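Local coordinates for LPXTG-motif cell wall anchor domain protein (Mobiluncus mulieris, PDB 5U5O) that probably serves in bacterial adhesion as part of a giant surface adhesin, here a fragment with Ig-like architecture that carries internal disulfide, isopeptide and ester cross-links, at residues 197-200 with 205-208. Sequence-based numbering, arbitrary orientation. Where two conformers were deposited one is given.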
ATOM      1  N   THR A 197       9.601 -12.328 -22.705  1.00 11.29           N
ATOM      2  CA  THR A 197       9.593 -11.033 -22.033  1.00 10.95           C
ATOM      3  C   THR A 197       8.259 -10.854 -21.362  1.00 11.83           C
ATOM      4  O   THR A 197       7.207 -10.997 -22.013  1.00 13.16           O
ATOM      5  CB  THR A 197       9.851  -9.897 -23.034  1.00 12.45           C
ATOM      6  OG1 THR A 197      11.052 -10.182 -23.744  1.00 16.10           O
ATOM      7  CG2 THR A 197       9.999  -8.569 -22.345  1.00 14.57           C
ATOM      8  N   VAL A 198       8.261 -10.647 -20.053  1.00 11.67           N
ATOM      9  CA  VAL A 198       7.051 -10.450 -19.264  1.00 10.98           C
ATOM     10  C   VAL A 198       7.066  -8.993 -18.796  1.00 11.43           C
ATOM     11  O   VAL A 198       8.097  -8.494 -18.227  1.00 12.08           O
ATOM     12  CB  VAL A 198       7.039 -11.388 -18.060  1.00 11.48           C
ATOM     13  CG1 VAL A 198       5.892 -11.068 -17.108  1.00 11.45           C
ATOM     14  CG2 VAL A 198       6.929 -12.827 -18.546  1.00 11.42           C
ATOM     15  N   LYS A 199       5.995  -8.262 -19.031  1.00 11.19           N
ATOM     16  CA  LYS A 199       5.906  -6.854 -18.658  1.00 11.57           C
ATOM     17  C   LYS A 199       4.649  -6.661 -17.866  1.00 10.73           C
ATOM     18  O   LYS A 199       3.587  -7.210 -18.223  1.00 12.59           O
ATOM     19  CB  LYS A 199       5.831  -6.015 -19.911  1.00 11.91           C
ATOM     20  CG  LYS A 199       7.055  -6.105 -20.786  1.00 13.56           C
ATOM     21  CD  LYS A 199       6.936  -5.151 -21.967  1.00 16.50           C
ATOM     22  CE  LYS A 199       8.195  -5.153 -22.804  1.00 21.62           C
ATOM     23  NZ  LYS A 199       8.105  -4.246 -23.979  1.00 26.68           N
ATOM     24  N   CYS A 200       4.729  -5.867 -16.795  0.80 11.46           N
ATOM     25  CA  CYS A 200       3.557  -5.579 -16.012  0.80 11.66           C
ATOM     26  C   CYS A 200       3.411  -4.067 -15.974  0.80 12.15           C
ATOM     27  O   CYS A 200       4.353  -3.337 -15.578  0.80 12.22           O
ATOM     28  CB  CYS A 200       3.677  -6.158 -14.639  0.80 12.05           C
ATOM     29  SG  CYS A 200       3.915  -7.970 -14.559  0.80 17.43           S
ATOM     30  N   SER A 205       7.433  -3.011 -14.900  1.00 14.91           N
ATOM     31  CA  SER A 205       8.525  -3.968 -14.956  1.00 14.13           C
ATOM     32  C   SER A 205       8.674  -4.567 -16.340  1.00 14.35           C
ATOM     33  O   SER A 205       7.672  -4.697 -17.080  1.00 15.65           O
ATOM     34  CB  SER A 205       8.312  -5.079 -13.941  1.00 14.54           C
ATOM     35  OG  SER A 205       7.060  -5.713 -14.149  1.00 15.08           O
ATOM     36  N   VAL A 206       9.904  -4.962 -16.648  1.00 14.44           N
ATOM     37  CA  VAL A 206      10.267  -5.732 -17.835  1.00 13.13           C
ATOM     38  C   VAL A 206      11.219  -6.819 -17.373  1.00 13.60           C
ATOM     39  O   VAL A 206      12.324  -6.513 -16.881  1.00 18.01           O
ATOM     40  CB  VAL A 206      10.940  -4.866 -18.923  1.00 14.42           C
ATOM     41  CG1 VAL A 206      11.239  -5.700 -20.166  1.00 14.46           C
ATOM     42  CG2 VAL A 206      10.038  -3.696 -19.295  1.00 16.08           C
ATOM     43  N   ASP A 207      10.819  -8.084 -17.554  1.00 12.22           N
ATOM     44  CA  ASP A 207      11.652  -9.213 -17.197  1.00 12.58           C
ATOM     45  C   ASP A 207      11.875 -10.059 -18.436  1.00 11.76           C
ATOM     46  O   ASP A 207      10.908 -10.585 -19.002  1.00 13.98           O
ATOM     47  CB  ASP A 207      10.972 -10.029 -16.098  1.00 14.21           C
ATOM     48  CG  ASP A 207      10.980  -9.300 -14.759  1.00 14.55           C
ATOM     49  OD1 ASP A 207      12.040  -9.221 -14.127  1.00 21.68           O
ATOM     50  OD2 ASP A 207       9.926  -8.803 -14.341  1.00 15.66           O
ATOM     51  N   GLU A 208      13.124 -10.246 -18.825  1.00 12.54           N
ATOM     52  CA  GLU A 208      13.534 -11.019 -20.008  1.00 13.15           C
ATOM     53  C   GLU A 208      14.234 -12.251 -19.500  1.00 12.34           C
ATOM     54  O   GLU A 208      15.141 -12.122 -18.641  1.00 14.36           O
ATOM     55  CB  GLU A 208      14.625 -10.239 -20.732  1.00 18.95           C
ATOM     56  CG  GLU A 208      14.221  -9.173 -21.706  1.00 24.16           C
ATOM     57  CD  GLU A 208      15.425  -8.813 -22.555  1.00 28.26           C
ATOM     58  OE1 GLU A 208      16.442  -8.342 -21.990  1.00 31.57           O
ATOM     59  OE2 GLU A 208      15.387  -9.066 -23.771  1.00 32.49           O
TER
HETATM   60  O   HOH W   1      12.894  -8.674 -24.720  1.00 29.58           O
HETATM   61  O   HOH W   2       7.626  -7.979 -15.480  1.00 16.03           O
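V198 and D207 form a hydrogen-bonded antiparallel pair: V198 N reaches D207 O at 2.8 Å, and the return bond from D207 N to V198 O is nearly straight, 165° at the hydrogen. C200 and S205 repeat the pattern with longer bonds; C200 N to S205 O measures 3.2 Å and bends to 151°. With the segments running close to antiparallel, these four bonds define a regular two-stranded ladder, reinforced by a CA-H...O contact from K199 CA to S205 O.

A water bridges the strands on the face carrying V198, C200, S205 and D207. It donates to V198 O, already held by D207 N, and to D207 OD2, while accepting from S205 OG at 2.7 Å. The S205 hydroxyl stands between its own N and carbonyl carbon (chi1 56°), which brings OG within 3.4 Å of CB in the modelled conformer of C200. On the other face, a second water links T197 OG1 to E208 OE2, and the T197 and E208 side chains lie side by side.

Between the two strands, apolar side-chain contact falls on that T197 face. The methyl T197 CG2 meets V206 CG1 at 3.8 Å, and the extended K199 chain lies alongside V206, its CE 4.1 Å from V206 CG1.

The contact belongs to the hairpin of strands 193-200 and 205-212 in the DUF5979 region, the latter strand being outermost in its five-stranded sheet. Across 193-200, strand 226-232 makes backbone hydrogen bonds to T197 (through S231) and K199 (through T229) and supplies C228, disulfide partner of C200; V198 and D207 both pack on V219 of strand 216-223.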